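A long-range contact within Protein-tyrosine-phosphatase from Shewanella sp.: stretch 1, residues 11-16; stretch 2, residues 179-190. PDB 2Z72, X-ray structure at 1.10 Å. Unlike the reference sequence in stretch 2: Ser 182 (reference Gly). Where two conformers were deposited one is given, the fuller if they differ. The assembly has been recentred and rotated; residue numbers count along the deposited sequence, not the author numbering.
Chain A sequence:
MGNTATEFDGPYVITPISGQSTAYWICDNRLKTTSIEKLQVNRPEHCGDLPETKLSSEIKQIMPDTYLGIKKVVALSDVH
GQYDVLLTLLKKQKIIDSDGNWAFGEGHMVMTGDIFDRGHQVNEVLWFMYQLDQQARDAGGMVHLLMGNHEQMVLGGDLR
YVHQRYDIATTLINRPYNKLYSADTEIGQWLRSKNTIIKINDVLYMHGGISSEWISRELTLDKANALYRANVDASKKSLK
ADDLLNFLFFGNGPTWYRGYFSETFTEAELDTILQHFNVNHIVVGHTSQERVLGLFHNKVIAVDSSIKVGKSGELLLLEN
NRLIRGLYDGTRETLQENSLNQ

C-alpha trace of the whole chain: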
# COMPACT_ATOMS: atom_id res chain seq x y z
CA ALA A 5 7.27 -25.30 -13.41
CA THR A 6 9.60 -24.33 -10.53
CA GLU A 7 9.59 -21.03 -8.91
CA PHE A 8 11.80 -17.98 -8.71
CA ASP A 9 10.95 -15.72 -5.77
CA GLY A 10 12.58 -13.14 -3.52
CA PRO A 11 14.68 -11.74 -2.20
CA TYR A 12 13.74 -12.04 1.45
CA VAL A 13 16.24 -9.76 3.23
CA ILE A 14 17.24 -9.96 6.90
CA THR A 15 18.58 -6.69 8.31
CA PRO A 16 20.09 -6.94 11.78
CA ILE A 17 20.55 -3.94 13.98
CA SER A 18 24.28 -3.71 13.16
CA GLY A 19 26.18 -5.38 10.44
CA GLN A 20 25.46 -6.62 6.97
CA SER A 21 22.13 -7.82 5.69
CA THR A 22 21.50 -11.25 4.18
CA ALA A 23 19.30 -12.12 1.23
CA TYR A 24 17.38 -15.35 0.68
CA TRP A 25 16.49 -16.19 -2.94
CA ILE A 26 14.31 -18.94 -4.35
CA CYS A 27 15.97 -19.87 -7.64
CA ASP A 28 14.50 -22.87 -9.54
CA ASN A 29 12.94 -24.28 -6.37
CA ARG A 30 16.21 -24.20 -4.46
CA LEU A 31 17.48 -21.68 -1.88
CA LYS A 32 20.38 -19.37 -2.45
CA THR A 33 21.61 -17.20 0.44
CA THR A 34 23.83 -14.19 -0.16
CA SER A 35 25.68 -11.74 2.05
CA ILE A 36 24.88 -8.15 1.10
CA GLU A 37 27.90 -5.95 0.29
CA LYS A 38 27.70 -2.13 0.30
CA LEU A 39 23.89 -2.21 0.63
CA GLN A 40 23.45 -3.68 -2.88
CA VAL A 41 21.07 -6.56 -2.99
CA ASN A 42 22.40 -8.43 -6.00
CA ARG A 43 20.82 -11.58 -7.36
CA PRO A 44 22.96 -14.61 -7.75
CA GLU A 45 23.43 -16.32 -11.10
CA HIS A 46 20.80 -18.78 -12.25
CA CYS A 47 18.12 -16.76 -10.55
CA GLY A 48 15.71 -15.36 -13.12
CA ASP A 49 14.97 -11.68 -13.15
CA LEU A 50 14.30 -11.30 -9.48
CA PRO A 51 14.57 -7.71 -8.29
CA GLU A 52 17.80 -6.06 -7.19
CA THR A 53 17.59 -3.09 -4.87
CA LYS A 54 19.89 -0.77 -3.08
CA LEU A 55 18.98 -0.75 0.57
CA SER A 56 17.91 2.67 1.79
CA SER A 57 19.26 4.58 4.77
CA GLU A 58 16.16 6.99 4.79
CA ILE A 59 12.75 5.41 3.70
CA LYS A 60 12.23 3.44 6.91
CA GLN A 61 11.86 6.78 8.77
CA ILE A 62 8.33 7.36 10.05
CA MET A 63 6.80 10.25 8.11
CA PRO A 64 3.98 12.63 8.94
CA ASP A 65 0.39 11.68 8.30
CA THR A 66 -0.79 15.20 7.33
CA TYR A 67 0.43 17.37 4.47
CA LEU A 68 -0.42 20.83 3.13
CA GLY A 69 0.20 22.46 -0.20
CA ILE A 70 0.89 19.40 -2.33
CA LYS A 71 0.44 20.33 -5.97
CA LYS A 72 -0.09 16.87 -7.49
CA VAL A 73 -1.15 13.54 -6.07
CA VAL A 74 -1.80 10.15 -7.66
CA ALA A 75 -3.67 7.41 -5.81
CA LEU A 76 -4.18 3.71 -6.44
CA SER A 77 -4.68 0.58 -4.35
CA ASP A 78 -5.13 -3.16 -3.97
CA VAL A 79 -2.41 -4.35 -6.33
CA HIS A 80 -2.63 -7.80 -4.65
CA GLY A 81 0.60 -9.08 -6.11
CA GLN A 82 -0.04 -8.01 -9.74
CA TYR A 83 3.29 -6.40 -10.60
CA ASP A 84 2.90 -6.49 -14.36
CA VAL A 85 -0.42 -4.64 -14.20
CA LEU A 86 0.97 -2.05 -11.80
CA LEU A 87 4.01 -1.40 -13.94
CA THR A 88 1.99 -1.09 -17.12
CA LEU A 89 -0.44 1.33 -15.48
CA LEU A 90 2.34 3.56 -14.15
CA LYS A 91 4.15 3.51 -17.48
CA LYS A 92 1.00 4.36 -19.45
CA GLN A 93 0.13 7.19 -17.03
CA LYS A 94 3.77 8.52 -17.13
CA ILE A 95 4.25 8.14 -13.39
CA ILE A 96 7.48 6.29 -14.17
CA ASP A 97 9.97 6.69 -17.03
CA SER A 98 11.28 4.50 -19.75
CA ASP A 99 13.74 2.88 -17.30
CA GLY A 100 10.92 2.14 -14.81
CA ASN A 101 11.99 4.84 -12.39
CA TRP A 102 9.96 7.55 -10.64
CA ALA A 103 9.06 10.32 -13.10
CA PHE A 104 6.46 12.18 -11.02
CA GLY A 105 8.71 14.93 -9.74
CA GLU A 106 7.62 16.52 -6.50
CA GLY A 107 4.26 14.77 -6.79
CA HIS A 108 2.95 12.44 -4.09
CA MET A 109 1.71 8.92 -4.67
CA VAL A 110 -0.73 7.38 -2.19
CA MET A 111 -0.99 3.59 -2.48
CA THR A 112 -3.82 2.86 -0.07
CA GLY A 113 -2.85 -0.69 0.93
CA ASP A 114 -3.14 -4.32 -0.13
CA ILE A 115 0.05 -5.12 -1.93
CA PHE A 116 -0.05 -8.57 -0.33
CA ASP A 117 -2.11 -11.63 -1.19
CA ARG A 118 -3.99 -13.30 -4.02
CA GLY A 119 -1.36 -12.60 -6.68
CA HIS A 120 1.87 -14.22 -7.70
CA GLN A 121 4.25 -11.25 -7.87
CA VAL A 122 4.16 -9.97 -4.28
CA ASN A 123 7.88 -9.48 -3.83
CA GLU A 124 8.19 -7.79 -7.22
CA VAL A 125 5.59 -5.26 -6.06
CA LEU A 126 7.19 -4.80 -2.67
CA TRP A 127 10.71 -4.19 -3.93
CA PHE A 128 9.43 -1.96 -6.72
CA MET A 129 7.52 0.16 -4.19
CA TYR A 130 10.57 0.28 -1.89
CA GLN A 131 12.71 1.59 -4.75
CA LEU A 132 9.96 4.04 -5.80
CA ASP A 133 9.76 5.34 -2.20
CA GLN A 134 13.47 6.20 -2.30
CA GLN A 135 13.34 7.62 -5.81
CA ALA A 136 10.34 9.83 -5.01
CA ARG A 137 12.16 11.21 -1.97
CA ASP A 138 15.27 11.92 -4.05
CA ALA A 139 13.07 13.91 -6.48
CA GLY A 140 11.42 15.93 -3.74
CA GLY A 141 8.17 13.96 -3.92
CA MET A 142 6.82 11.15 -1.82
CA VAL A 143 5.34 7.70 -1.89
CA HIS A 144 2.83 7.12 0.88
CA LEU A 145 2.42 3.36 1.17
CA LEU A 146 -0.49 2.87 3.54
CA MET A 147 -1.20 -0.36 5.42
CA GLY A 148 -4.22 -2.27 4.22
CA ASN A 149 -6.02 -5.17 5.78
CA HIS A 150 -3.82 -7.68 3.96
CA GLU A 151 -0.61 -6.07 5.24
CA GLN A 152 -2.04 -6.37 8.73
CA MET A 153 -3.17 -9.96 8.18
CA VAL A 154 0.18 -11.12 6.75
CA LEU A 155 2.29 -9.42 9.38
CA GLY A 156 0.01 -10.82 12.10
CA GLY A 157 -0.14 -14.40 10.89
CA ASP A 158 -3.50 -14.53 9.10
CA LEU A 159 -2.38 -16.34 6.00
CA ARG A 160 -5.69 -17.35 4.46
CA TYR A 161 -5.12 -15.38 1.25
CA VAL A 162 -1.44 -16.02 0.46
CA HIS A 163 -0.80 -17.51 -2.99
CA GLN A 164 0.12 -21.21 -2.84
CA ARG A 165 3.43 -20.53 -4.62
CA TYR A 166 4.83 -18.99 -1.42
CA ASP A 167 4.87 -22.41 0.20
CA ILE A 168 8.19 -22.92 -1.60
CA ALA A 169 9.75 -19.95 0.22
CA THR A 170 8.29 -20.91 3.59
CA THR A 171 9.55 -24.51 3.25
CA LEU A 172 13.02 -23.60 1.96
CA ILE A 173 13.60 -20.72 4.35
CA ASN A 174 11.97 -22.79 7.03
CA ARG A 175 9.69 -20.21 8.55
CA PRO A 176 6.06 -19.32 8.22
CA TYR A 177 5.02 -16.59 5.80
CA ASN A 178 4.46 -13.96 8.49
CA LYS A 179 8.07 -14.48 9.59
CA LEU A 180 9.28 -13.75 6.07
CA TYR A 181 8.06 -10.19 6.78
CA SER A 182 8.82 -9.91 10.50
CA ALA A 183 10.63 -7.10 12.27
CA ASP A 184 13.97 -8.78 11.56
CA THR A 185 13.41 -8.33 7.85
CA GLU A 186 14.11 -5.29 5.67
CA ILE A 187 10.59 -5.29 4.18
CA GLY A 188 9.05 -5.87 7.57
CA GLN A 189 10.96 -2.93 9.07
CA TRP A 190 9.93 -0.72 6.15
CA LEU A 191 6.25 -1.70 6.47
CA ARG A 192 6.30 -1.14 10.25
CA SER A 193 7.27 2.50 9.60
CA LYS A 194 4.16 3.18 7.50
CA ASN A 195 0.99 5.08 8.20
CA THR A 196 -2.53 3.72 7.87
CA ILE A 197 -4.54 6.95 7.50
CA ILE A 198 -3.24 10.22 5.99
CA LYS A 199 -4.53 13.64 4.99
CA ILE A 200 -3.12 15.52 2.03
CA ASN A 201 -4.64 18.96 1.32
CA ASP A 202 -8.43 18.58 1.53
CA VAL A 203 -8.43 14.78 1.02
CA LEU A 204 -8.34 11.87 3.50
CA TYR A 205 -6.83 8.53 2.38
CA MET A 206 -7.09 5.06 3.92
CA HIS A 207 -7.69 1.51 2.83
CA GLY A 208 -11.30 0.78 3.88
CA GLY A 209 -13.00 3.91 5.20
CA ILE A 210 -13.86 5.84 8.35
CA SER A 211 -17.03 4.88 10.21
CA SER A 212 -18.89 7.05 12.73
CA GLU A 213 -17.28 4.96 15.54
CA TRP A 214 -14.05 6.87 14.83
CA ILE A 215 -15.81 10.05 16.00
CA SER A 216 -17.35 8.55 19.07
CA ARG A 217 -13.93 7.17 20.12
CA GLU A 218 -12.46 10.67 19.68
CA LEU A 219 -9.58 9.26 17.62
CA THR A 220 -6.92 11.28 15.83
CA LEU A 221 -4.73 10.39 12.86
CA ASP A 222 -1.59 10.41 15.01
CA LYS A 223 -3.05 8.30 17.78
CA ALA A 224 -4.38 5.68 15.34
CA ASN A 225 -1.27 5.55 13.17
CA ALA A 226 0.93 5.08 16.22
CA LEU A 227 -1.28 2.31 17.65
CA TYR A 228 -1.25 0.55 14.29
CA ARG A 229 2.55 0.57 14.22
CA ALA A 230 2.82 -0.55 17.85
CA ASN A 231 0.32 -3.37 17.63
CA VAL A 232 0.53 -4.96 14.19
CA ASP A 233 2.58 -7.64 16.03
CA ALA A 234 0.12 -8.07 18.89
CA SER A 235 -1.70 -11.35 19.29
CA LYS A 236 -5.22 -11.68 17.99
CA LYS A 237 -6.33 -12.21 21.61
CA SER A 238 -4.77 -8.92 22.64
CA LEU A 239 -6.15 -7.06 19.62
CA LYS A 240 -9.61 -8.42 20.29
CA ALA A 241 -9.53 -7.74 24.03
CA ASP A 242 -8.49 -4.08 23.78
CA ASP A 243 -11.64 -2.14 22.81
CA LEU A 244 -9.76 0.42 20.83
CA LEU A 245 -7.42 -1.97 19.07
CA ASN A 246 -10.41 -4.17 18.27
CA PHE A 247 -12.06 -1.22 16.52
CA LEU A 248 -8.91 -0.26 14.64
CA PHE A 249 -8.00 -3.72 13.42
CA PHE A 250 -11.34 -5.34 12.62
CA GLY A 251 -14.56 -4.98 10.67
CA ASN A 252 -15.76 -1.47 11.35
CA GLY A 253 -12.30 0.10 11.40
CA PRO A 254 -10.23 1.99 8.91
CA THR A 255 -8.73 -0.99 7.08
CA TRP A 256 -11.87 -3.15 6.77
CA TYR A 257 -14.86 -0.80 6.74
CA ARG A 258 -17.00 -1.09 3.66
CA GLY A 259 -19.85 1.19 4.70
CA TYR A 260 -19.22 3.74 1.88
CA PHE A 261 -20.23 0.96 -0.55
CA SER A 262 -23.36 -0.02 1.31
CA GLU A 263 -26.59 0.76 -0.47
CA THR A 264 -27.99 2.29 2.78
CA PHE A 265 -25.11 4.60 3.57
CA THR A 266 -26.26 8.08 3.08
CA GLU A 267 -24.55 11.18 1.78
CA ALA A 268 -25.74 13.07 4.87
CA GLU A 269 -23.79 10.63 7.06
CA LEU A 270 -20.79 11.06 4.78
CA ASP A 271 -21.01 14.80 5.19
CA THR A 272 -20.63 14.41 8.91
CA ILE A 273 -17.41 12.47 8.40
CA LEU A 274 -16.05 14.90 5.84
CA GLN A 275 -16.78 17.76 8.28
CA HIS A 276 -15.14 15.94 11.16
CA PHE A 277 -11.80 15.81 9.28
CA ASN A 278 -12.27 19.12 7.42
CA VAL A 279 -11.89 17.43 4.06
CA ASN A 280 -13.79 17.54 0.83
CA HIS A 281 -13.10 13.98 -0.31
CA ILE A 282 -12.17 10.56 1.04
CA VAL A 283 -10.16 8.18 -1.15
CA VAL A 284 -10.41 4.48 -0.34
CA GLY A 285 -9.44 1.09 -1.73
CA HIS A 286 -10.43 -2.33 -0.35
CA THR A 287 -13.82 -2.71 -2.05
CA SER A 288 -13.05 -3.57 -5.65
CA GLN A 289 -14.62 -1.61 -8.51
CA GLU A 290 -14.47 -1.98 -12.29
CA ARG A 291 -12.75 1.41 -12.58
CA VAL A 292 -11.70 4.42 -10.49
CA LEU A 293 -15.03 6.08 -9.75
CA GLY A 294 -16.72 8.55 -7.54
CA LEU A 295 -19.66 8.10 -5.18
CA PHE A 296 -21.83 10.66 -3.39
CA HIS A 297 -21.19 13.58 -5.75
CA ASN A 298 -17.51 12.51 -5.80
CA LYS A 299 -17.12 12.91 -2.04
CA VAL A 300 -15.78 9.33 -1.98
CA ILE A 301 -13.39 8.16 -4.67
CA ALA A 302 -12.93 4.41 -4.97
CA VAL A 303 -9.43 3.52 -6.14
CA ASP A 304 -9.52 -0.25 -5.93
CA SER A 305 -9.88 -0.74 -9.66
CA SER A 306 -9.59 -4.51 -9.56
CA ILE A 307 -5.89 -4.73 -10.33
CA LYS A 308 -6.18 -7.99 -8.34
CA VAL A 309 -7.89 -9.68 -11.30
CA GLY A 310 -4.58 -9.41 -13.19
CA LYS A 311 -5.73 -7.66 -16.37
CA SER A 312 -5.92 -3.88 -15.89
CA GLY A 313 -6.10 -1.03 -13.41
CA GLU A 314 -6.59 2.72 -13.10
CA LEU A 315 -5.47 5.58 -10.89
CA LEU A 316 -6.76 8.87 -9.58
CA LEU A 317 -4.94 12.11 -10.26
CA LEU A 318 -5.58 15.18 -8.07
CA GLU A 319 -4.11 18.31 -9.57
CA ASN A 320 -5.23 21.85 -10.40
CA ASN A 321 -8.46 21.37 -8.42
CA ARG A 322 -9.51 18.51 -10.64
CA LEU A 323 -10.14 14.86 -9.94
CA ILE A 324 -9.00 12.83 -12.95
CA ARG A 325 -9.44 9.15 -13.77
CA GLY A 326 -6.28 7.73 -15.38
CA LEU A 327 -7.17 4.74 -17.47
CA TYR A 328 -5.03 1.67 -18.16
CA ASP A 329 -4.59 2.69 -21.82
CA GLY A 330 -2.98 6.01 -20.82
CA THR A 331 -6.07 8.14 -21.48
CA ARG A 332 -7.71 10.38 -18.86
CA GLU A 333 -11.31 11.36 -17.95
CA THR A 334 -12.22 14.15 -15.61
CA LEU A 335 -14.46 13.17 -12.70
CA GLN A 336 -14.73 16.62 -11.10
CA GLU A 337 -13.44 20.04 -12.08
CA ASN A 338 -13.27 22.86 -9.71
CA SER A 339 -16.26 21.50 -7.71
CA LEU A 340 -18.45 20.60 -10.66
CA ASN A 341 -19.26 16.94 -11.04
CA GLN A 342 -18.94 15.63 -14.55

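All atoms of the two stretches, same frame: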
# COMPACT_ATOMS: atom_id res chain seq x y z
N PRO A 11 14.05 -11.22 -3.39
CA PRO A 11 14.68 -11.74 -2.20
C PRO A 11 13.90 -11.45 -0.93
O PRO A 11 13.06 -10.54 -0.88
CB PRO A 11 15.98 -10.92 -2.19
CG PRO A 11 15.62 -9.59 -2.79
CD PRO A 11 14.63 -9.95 -3.88
N TYR A 12 14.16 -12.27 0.08
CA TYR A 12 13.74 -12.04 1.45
C TYR A 12 15.01 -11.61 2.21
O TYR A 12 15.95 -12.38 2.33
CB TYR A 12 13.18 -13.32 2.04
CG TYR A 12 11.93 -13.81 1.32
CD1 TYR A 12 11.99 -14.67 0.23
CD2 TYR A 12 10.66 -13.37 1.69
CE1 TYR A 12 10.85 -15.11 -0.42
CE2 TYR A 12 9.56 -13.79 1.05
CZ TYR A 12 9.63 -14.64 -0.02
OH TYR A 12 8.45 -15.03 -0.62
N VAL A 13 15.04 -10.35 2.67
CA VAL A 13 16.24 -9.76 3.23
C VAL A 13 16.10 -9.61 4.73
O VAL A 13 15.12 -9.09 5.23
CB VAL A 13 16.55 -8.40 2.55
CG1 VAL A 13 17.71 -7.71 3.25
CG2 VAL A 13 16.81 -8.54 1.08
N ILE A 14 17.12 -10.12 5.43
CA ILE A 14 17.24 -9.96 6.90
C ILE A 14 18.16 -8.81 7.15
O ILE A 14 19.26 -8.77 6.57
CB ILE A 14 17.92 -11.26 7.45
CG1 ILE A 14 17.12 -12.49 7.06
CG2 ILE A 14 18.24 -11.10 8.90
CD1 ILE A 14 15.68 -12.47 7.38
N THR A 15 17.78 -7.86 7.98
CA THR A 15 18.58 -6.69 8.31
C THR A 15 18.74 -6.56 9.80
O THR A 15 17.80 -6.20 10.49
CB THR A 15 17.94 -5.41 7.73
OG1 THR A 15 18.01 -5.52 6.30
CG2 THR A 15 18.75 -4.19 8.13
N PRO A 16 19.89 -6.95 10.31
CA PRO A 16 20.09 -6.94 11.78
C PRO A 16 20.36 -5.58 12.29
O PRO A 16 20.54 -4.66 11.49
CB PRO A 16 21.32 -7.85 11.88
CG PRO A 16 22.11 -7.59 10.67
CD PRO A 16 21.04 -7.46 9.59
N LYS A 179 6.67 -14.67 9.16
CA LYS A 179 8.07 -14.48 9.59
C LYS A 179 8.99 -14.18 8.44
O LYS A 179 10.17 -13.85 8.62
CB LYS A 179 8.49 -15.67 10.43
CG LYS A 179 7.76 -15.77 11.72
CD LYS A 179 8.11 -14.61 12.65
CE LYS A 179 7.51 -14.91 14.04
NZ LYS A 179 7.39 -13.64 14.81
N LEU A 180 8.53 -14.26 7.20
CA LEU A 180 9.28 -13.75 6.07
C LEU A 180 9.16 -12.24 5.96
O LEU A 180 9.88 -11.65 5.16
CB LEU A 180 8.83 -14.44 4.78
CG LEU A 180 9.07 -15.94 4.69
CD1 LEU A 180 8.53 -16.51 3.39
CD2 LEU A 180 10.57 -16.24 4.79
N TYR A 181 8.32 -11.65 6.76
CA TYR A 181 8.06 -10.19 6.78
C TYR A 181 8.05 -9.64 8.19
O TYR A 181 7.41 -8.62 8.47
CB TYR A 181 6.71 -9.85 6.06
CG TYR A 181 6.77 -10.33 4.61
CD1 TYR A 181 7.48 -9.59 3.67
CD2 TYR A 181 6.23 -11.51 4.18
CE1 TYR A 181 7.59 -10.01 2.35
CE2 TYR A 181 6.32 -11.95 2.91
CZ TYR A 181 7.00 -11.20 1.97
OH TYR A 181 7.08 -11.63 0.67
N SER A 182 8.76 -10.32 9.09
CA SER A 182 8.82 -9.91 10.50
C SER A 182 9.73 -8.71 10.69
O SER A 182 10.36 -8.18 9.76
CB SER A 182 9.27 -11.13 11.31
OG SER A 182 10.61 -11.42 10.93
N ALA A 183 9.82 -8.26 11.95
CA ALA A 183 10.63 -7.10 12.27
C ALA A 183 12.11 -7.27 12.07
O ALA A 183 12.88 -6.30 12.11
CB ALA A 183 10.36 -6.69 13.71
N ASP A 184 12.59 -8.49 11.85
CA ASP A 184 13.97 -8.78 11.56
C ASP A 184 14.30 -8.60 10.07
O ASP A 184 15.46 -8.69 9.69
CB ASP A 184 14.37 -10.23 11.94
CG ASP A 184 13.47 -11.25 11.29
OD1 ASP A 184 13.97 -12.23 10.71
OD2 ASP A 184 12.22 -11.14 11.37
N THR A 185 13.26 -8.40 9.26
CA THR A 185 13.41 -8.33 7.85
C THR A 185 13.40 -6.89 7.36
O THR A 185 12.70 -6.02 7.94
CB THR A 185 12.35 -9.15 7.07
OG1 THR A 185 11.10 -8.50 7.14
CG2 THR A 185 12.28 -10.59 7.61
N GLU A 186 14.10 -6.61 6.28
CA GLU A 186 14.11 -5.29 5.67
C GLU A 186 12.70 -4.82 5.31
O GLU A 186 12.28 -3.70 5.66
CB GLU A 186 14.99 -5.28 4.43
CG GLU A 186 15.17 -3.93 3.76
CD GLU A 186 15.94 -2.93 4.58
OE1 GLU A 186 15.86 -1.71 4.28
OE2 GLU A 186 16.59 -3.31 5.56
N ILE A 187 11.96 -5.65 4.58
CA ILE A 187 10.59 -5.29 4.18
C ILE A 187 9.72 -5.12 5.41
O ILE A 187 8.91 -4.18 5.45
CB ILE A 187 10.03 -6.28 3.17
CG1 ILE A 187 10.78 -6.26 1.84
CG2 ILE A 187 8.53 -6.05 2.98
CD1 ILE A 187 10.72 -4.97 1.07
N GLY A 188 9.85 -5.99 6.39
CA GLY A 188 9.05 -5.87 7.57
C GLY A 188 9.34 -4.60 8.31
O GLY A 188 8.40 -3.99 8.89
N GLN A 189 10.58 -4.16 8.41
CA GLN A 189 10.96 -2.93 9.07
C GLN A 189 10.38 -1.74 8.31
O GLN A 189 9.82 -0.80 8.93
CB GLN A 189 12.49 -2.83 9.13
CG GLN A 189 13.09 -3.83 10.08
CD GLN A 189 14.55 -4.10 9.83
OE1 GLN A 189 15.24 -3.42 9.11
NE2 GLN A 189 15.03 -5.17 10.47
N TRP A 190 10.49 -1.75 7.00
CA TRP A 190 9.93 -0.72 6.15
C TRP A 190 8.44 -0.62 6.34
O TRP A 190 7.87 0.49 6.59
CB TRP A 190 10.28 -1.03 4.74
CG TRP A 190 9.77 -0.19 3.63
CD1 TRP A 190 9.95 1.12 3.34
CD2 TRP A 190 8.98 -0.70 2.53
NE1 TRP A 190 9.33 1.49 2.18
CE2 TRP A 190 8.73 0.38 1.68
CE3 TRP A 190 8.46 -1.94 2.23
CZ2 TRP A 190 7.99 0.25 0.50
CZ3 TRP A 190 7.73 -2.08 1.07
CH2 TRP A 190 7.50 -1.01 0.22
O HOH W 1 13.07 -8.18 3.55

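Pro 11 to Ile 14 are the last part of a strand that begins earlier in the chain; Thr 15 and Pro 16 are loop. Residues 179-190 pass through a turn and enter a helix at Glu 186. Residues that touch are at least 168 apart in sequence, yet together the two stretches bury 477 Å² of surface. The backbones meet at a single beta bridge, Ile 14 with Thr 185, where the CA atoms are 4.3 Å apart.

Pro 11 follows a cis peptide bond and makes no contact with the second stretch.

Tyr 12 points toward the second stretch and packs its ring on Leu 180 and Tyr 181. Leu 180 lies over one face of its ring. Leu 180 CD1 sits 4.2 Å from the ring centroid, off-centre, as a CH-pi contact, and comes within 3.7 Å of Tyr 12 CE2. The Tyr 12 ring also meets Tyr 181 in an offset edge-to-face pair, the edge of Tyr 12 toward the face of Tyr 181. The centroids are 5.8 Å apart and the planes are inclined at 63°. Tyr 12 CE2 is 3.8 Å from Tyr 181 CZ, a van der Waals contact between buried rings.

Val 13 bonds through its backbone and packs through its side chain. Its carbonyl accepts a hydrogen bond from the first residue of the helix, Glu 186 N to Val 13 O at 2.9 Å. Val 13 O also has a CA-H...O contact with Thr 185 CA at 3.2 Å. Water 1 links the stretches as well: its oxygen accepts from Val 13 N at 3.1 Å and from Ile 187 N at 2.9 Å. Amides in the first turn of a helix have no helical carbonyl before them, and here the strand and the water serve two of them. The Val 13 side chain packs on the helix, Val 13 CG1 lying 3.8 Å from Glu 186 CB.

Ile 14 starts away from the second stretch, but the end of its side chain comes nearer. Ile 14 CD1 reaches Thr 185 CG2 at 3.9 Å. In the backbone, Ile 14 CA lies 3.5 Å from Asp 184 O, a second CA-H...O contact.

Thr 15 closes the bridge: Thr 15 N donates to Asp 184 O at 3.0 Å. With the Glu 186 bond, this places one hydrogen bond on each side of the Ile 14-Thr 185 pair. Thr 15 OG1 donates to the carboxylate of Glu 186, Thr 15 OG1 to Glu 186 OE2 at 2.7 Å. Thr 15 O accepts from Gln 189 NE2 at 3.0 Å. Gln 189 NE2 also donates to Ala 183 O at 2.9 Å, so Gln 189 ties the loop of stretch 1 to the turn before its own helix.

That turn is a type I beta turn from Ser 182 to Thr 185. Thr 185 N and Thr 185 OG1 both donate to Ser 182 O, at 3.0 and 2.7 Å. Thr 185 OG1 also accepts from Gly 188 N at 2.9 Å, capping the helix.

Pro 16 points away, and the contact ends there.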